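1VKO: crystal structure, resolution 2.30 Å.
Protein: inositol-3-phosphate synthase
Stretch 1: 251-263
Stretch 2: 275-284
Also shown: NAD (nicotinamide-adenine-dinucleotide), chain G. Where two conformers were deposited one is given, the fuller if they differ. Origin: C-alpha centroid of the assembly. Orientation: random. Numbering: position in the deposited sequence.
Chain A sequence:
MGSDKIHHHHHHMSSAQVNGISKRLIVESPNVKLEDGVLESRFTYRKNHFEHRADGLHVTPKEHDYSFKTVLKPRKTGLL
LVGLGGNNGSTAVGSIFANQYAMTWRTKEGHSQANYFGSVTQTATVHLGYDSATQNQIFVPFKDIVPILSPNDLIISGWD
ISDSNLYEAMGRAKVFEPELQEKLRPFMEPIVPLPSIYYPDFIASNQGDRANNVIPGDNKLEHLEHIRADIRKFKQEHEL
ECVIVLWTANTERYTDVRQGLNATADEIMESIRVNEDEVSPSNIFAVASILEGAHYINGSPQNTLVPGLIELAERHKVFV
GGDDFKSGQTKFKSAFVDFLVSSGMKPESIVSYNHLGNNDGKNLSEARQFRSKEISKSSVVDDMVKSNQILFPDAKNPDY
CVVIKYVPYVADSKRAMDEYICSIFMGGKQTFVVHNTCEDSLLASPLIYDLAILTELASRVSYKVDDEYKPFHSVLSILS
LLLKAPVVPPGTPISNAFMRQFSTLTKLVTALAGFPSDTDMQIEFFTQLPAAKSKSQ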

# COMPACT_ATOMS: atom_id res chain seq x y z
N THR A 251 -13.99 15.75 21.44
CA THR A 251 -13.06 16.81 21.26
C THR A 251 -13.86 18.09 21.27
O THR A 251 -14.76 18.26 20.45
CB THR A 251 -12.43 16.56 19.88
OG1 THR A 251 -11.61 15.41 20.01
CG2 THR A 251 -11.43 17.66 19.52
N GLU A 252 -13.56 18.97 22.22
CA GLU A 252 -14.05 20.37 22.23
C GLU A 252 -13.16 21.20 21.31
O GLU A 252 -12.05 20.79 20.98
CB GLU A 252 -13.94 20.99 23.64
CG GLU A 252 -14.65 20.20 24.73
CD GLU A 252 -14.63 20.85 26.10
OE1 GLU A 252 -13.58 21.34 26.60
OE2 GLU A 252 -15.70 20.84 26.72
N ARG A 253 -13.62 22.39 20.90
CA ARG A 253 -12.69 23.38 20.34
C ARG A 253 -11.82 23.99 21.44
O ARG A 253 -12.02 23.76 22.65
CB ARG A 253 -13.45 24.51 19.62
CG ARG A 253 -14.39 25.29 20.54
CD ARG A 253 -14.95 26.55 19.95
NE ARG A 253 -15.89 27.23 20.85
CZ ARG A 253 -15.58 28.17 21.74
NH1 ARG A 253 -14.31 28.57 21.93
NH2 ARG A 253 -16.56 28.71 22.49
N TYR A 254 -10.82 24.74 21.01
CA TYR A 254 -9.93 25.49 21.87
C TYR A 254 -10.69 26.68 22.45
O TYR A 254 -11.50 27.29 21.79
CB TYR A 254 -8.79 26.02 21.00
CG TYR A 254 -7.58 25.11 20.94
CD1 TYR A 254 -7.71 23.76 20.65
CD2 TYR A 254 -6.30 25.61 21.18
CE1 TYR A 254 -6.63 22.93 20.61
CE2 TYR A 254 -5.20 24.78 21.12
CZ TYR A 254 -5.37 23.44 20.81
OH TYR A 254 -4.27 22.59 20.76
N THR A 255 -10.41 27.02 23.68
CA THR A 255 -10.83 28.28 24.27
C THR A 255 -9.84 29.36 23.82
O THR A 255 -8.77 29.01 23.30
CB THR A 255 -10.71 28.12 25.81
OG1 THR A 255 -11.61 27.09 26.25
CG2 THR A 255 -11.20 29.34 26.54
N ASP A 256 -10.18 30.65 23.98
CA ASP A 256 -9.16 31.71 23.90
C ASP A 256 -8.25 31.54 25.11
O ASP A 256 -8.61 30.85 26.09
CB ASP A 256 -9.79 33.11 23.91
CG ASP A 256 -10.50 33.46 22.61
OD1 ASP A 256 -9.87 33.37 21.52
OD2 ASP A 256 -11.71 33.83 22.55
N VAL A 257 -7.04 32.10 25.01
CA VAL A 257 -6.12 32.17 26.16
C VAL A 257 -5.65 33.61 26.25
O VAL A 257 -5.20 34.17 25.25
CB VAL A 257 -4.91 31.22 26.03
CG1 VAL A 257 -4.11 31.17 27.33
CG2 VAL A 257 -5.34 29.81 25.65
N ARG A 258 -5.76 34.21 27.43
CA ARG A 258 -5.42 35.63 27.65
C ARG A 258 -5.52 35.97 29.11
O ARG A 258 -6.26 35.32 29.84
CB ARG A 258 -6.34 36.59 26.85
CG ARG A 258 -7.86 36.39 27.06
CD ARG A 258 -8.72 37.38 26.27
NE ARG A 258 -10.14 37.02 26.24
CZ ARG A 258 -11.04 37.33 27.20
NH1 ARG A 258 -10.67 38.01 28.30
NH2 ARG A 258 -12.30 36.93 27.05
N GLN A 259 -4.80 37.00 29.53
CA GLN A 259 -4.93 37.49 30.90
C GLN A 259 -6.24 38.24 31.03
O GLN A 259 -6.64 38.96 30.11
CB GLN A 259 -3.73 38.35 31.35
CG GLN A 259 -3.16 39.31 30.30
CD GLN A 259 -1.92 40.04 30.81
OE1 GLN A 259 -1.99 40.83 31.76
NE2 GLN A 259 -0.78 39.78 30.17
N GLY A 260 -6.90 38.04 32.17
CA GLY A 260 -8.28 38.48 32.38
C GLY A 260 -9.20 37.27 32.44
O GLY A 260 -10.20 37.26 33.19
N LEU A 261 -8.84 36.25 31.67
CA LEU A 261 -9.69 35.09 31.48
C LEU A 261 -9.18 33.86 32.18
O LEU A 261 -9.89 33.29 33.03
CB LEU A 261 -9.89 34.81 29.99
CG LEU A 261 -10.57 33.51 29.53
CD1 LEU A 261 -12.04 33.43 29.91
CD2 LEU A 261 -10.40 33.39 28.05
N ASN A 262 -7.96 33.44 31.86
CA ASN A 262 -7.45 32.14 32.30
C ASN A 262 -5.92 31.99 32.33
O ASN A 262 -5.40 30.87 32.28
CB ASN A 262 -8.11 31.01 31.47
CG ASN A 262 -7.83 31.14 29.97
OD1 ASN A 262 -6.86 31.78 29.58
ND2 ASN A 262 -8.69 30.53 29.14
N ALA A 263 -5.19 33.11 32.42
CA ALA A 263 -3.72 33.06 32.53
C ALA A 263 -3.26 32.67 33.93
O ALA A 263 -2.16 32.10 34.10
CB ALA A 263 -3.08 34.38 32.12
N ASN A 275 -19.46 33.86 35.22
CA ASN A 275 -20.13 33.14 34.14
C ASN A 275 -19.65 33.45 32.73
O ASN A 275 -20.42 33.47 31.76
CB ASN A 275 -21.64 33.32 34.22
CG ASN A 275 -22.37 32.05 33.97
OD1 ASN A 275 -22.14 31.06 34.67
ND2 ASN A 275 -23.26 32.06 32.98
N GLU A 276 -18.35 33.65 32.64
CA GLU A 276 -17.66 33.93 31.41
C GLU A 276 -17.95 32.88 30.34
O GLU A 276 -18.19 31.71 30.65
CB GLU A 276 -16.16 33.97 31.73
CG GLU A 276 -15.25 34.31 30.59
CD GLU A 276 -15.60 35.63 29.96
OE1 GLU A 276 -15.58 36.66 30.68
OE2 GLU A 276 -15.92 35.60 28.74
N ASP A 277 -17.92 33.30 29.08
CA ASP A 277 -18.23 32.43 27.96
C ASP A 277 -17.12 31.47 27.58
O ASP A 277 -17.38 30.29 27.43
CB ASP A 277 -18.69 33.25 26.75
CG ASP A 277 -20.20 33.29 26.62
OD1 ASP A 277 -20.76 32.39 25.97
OD2 ASP A 277 -20.92 34.17 27.14
N GLU A 278 -15.89 31.98 27.39
CA GLU A 278 -14.72 31.17 27.05
C GLU A 278 -14.23 30.36 28.24
O GLU A 278 -13.05 30.35 28.56
CB GLU A 278 -13.56 32.03 26.49
CG GLU A 278 -13.69 32.49 25.03
CD GLU A 278 -13.88 31.34 24.04
OE1 GLU A 278 -12.97 30.53 23.85
OE2 GLU A 278 -14.96 31.26 23.42
N VAL A 279 -15.15 29.67 28.90
CA VAL A 279 -14.81 28.70 29.93
C VAL A 279 -15.52 27.40 29.55
O VAL A 279 -16.74 27.33 29.56
CB VAL A 279 -15.24 29.19 31.34
CG1 VAL A 279 -15.07 28.10 32.39
CG2 VAL A 279 -14.43 30.42 31.72
N SER A 280 -14.74 26.40 29.17
CA SER A 280 -15.27 25.16 28.63
C SER A 280 -15.76 24.20 29.71
O SER A 280 -15.34 24.29 30.86
CB SER A 280 -14.21 24.45 27.78
OG SER A 280 -13.32 23.69 28.58
N PRO A 281 -16.61 23.25 29.31
CA PRO A 281 -16.98 22.12 30.15
C PRO A 281 -15.74 21.39 30.66
O PRO A 281 -15.72 20.95 31.82
CB PRO A 281 -17.73 21.23 29.18
CG PRO A 281 -18.38 22.23 28.24
CD PRO A 281 -17.29 23.19 27.99
N SER A 282 -14.72 21.27 29.81
CA SER A 282 -13.51 20.58 30.21
C SER A 282 -12.70 21.39 31.19
O SER A 282 -11.93 20.81 31.92
CB SER A 282 -12.65 20.15 29.02
OG SER A 282 -11.93 21.23 28.48
N ASN A 283 -12.87 22.71 31.21
CA ASN A 283 -12.22 23.56 32.22
C ASN A 283 -12.86 23.30 33.58
O ASN A 283 -12.17 23.25 34.58
CB ASN A 283 -12.42 25.03 31.91
CG ASN A 283 -11.46 25.56 30.82
OD1 ASN A 283 -11.71 26.61 30.25
ND2 ASN A 283 -10.36 24.87 30.57
N ILE A 284 -14.18 23.13 33.61
CA ILE A 284 -14.93 22.97 34.85
C ILE A 284 -14.63 21.63 35.49
O ILE A 284 -14.25 21.59 36.65
CB ILE A 284 -16.47 23.27 34.67
CG1 ILE A 284 -16.66 24.76 34.32
CG2 ILE A 284 -17.21 23.02 35.96
CD1 ILE A 284 -17.92 25.08 33.56
PA NAD G . -17.12 8.73 21.40
O1A NAD G . -18.05 9.61 20.71
O2A NAD G . -17.52 7.33 21.17
O5B NAD G . -17.11 9.16 22.93
C5B NAD G . -17.51 10.44 23.31
C4B NAD G . -18.55 10.29 24.41
O4B NAD G . -18.48 11.43 25.23
C3B NAD G . -19.95 10.22 23.87
O3B NAD G . -20.61 9.32 24.75
C2B NAD G . -20.56 11.57 24.13
O2B NAD G . -21.87 11.29 24.62
C1B NAD G . -19.72 12.08 25.30
N9A NAD G . -19.59 13.54 25.54
C8A NAD G . -19.49 14.57 24.66
N7A NAD G . -19.42 15.72 25.37
C5A NAD G . -19.47 15.47 26.69
C6A NAD G . -19.47 16.28 27.84
N6A NAD G . -19.45 17.62 27.81
N1A NAD G . -19.57 15.67 29.07
C2A NAD G . -19.69 14.32 29.17
N3A NAD G . -19.73 13.56 28.04
C4A NAD G . -19.61 14.11 26.81
O3 NAD G . -15.58 8.99 20.95
PN NAD G . -14.42 8.03 21.47
O1N NAD G . -14.89 7.43 22.75
O2N NAD G . -14.05 7.15 20.36
O5D NAD G . -13.21 9.00 21.92
C5D NAD G . -13.44 10.14 22.73
C4D NAD G . -12.35 11.22 22.64
O4D NAD G . -11.08 10.65 22.74
C3D NAD G . -12.37 12.02 21.33
O3D NAD G . -12.12 13.37 21.62
C2D NAD G . -11.13 11.54 20.62
O2D NAD G . -10.50 12.50 19.78
C1D NAD G . -10.23 11.23 21.78
N1N NAD G . -9.17 10.38 21.24
C2N NAD G . -9.48 9.16 20.73
C3N NAD G . -8.47 8.39 20.20
C7N NAD G . -8.78 6.96 20.01
O7N NAD G . -10.12 6.59 20.29
N7N NAD G . -7.82 6.10 19.62
C4N NAD G . -7.13 8.84 20.21
C5N NAD G . -6.85 10.08 20.72
C6N NAD G . -7.89 10.87 21.24
O HOH W 1 -11.05 24.05 27.45
O HOH W 2 -10.83 29.08 30.04

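Two carboxylates, one sent from each stretch, do most of the work of joining 251-263 to 275-284, and the contact buries 532 Å² in total. The larger share falls to Glu-278, which has 136 Å² covered by stretch 1. Its CA-to-CB bond points toward that stretch, and its side chain is folded rather than extended (chi1 -78°, m; chi2 -56°, m; chi3 -67°), which brings the carboxylate to both a guanidinium and a backbone amide. Arg-253 NH1 lies 3.1 Å from Glu-278 OE1 with an N-H...O angle of 159°, the core of a salt bridge; NH1 also reaches Glu-278 OE2 at 3.1 Å, and Arg-253 NH2 reaches the same OE2 at 3.2 Å, both at 140°. OE1 sits at the edge of the guanidinium, near its plane, where the N-H bonds point. Arg-253 leaves its backbone sideways, and a p, t, t course (61°, 169°, 177°) carries its end to the acid, while NH1 also donates to the carbonyl O of its neighbour Tyr-254 at 3.1 Å. Glu-278 OE1 additionally accepts from Asp-256 N at 2.8 Å and 148°, so the acid ties down backbone as well as side chain.

The second carboxylate belongs to Glu-252, buried and directed toward the start of the helix at 281-284. With chi1 at -56° (m) and chi2 at -176° (t), it extends until Ser-282 OG donates to Glu-252 OE1 at 2.5 Å; the position of OE1 is less certain, because the model crowds it. A weak bond from Ser-282 N to Glu-252 OE2 (3.3 Å, 134°) adds a backbone donor from the first turn. Ser-280 occupies the N-cap position, and its N donates to Asn-283 OD1 at 3.2 Å and 159°, an m rotamer (-79°) folding the asparagine back over the turn.

Beyond Glu-278, on the side away from Glu-252, Leu-261 supplies apolar packing. Its t, p conformation (170°, 66°) sets CD1 3.4 Å from Glu-276 CG and 4.2 Å from Val-279 CG2, while CD2 lies 3.8 Å from Glu-278 CB, so the aliphatic parts of two acids serve as hydrocarbon surface. Thr-255 CG2 approaches Glu-278 OE1 at 3.4 Å.

Water 2 completes the junction: it accepts from Asn-262 ND2 at 2.7 Å and donates to Glu-278 O at 3.0 Å and Asn-283 OD1 at 2.6 Å. The p rotamer of Asn-262 (60°) also lets ND2 donate to Asp-256 O at 3.1 Å and 169°, bracing the loop that presents Leu-261.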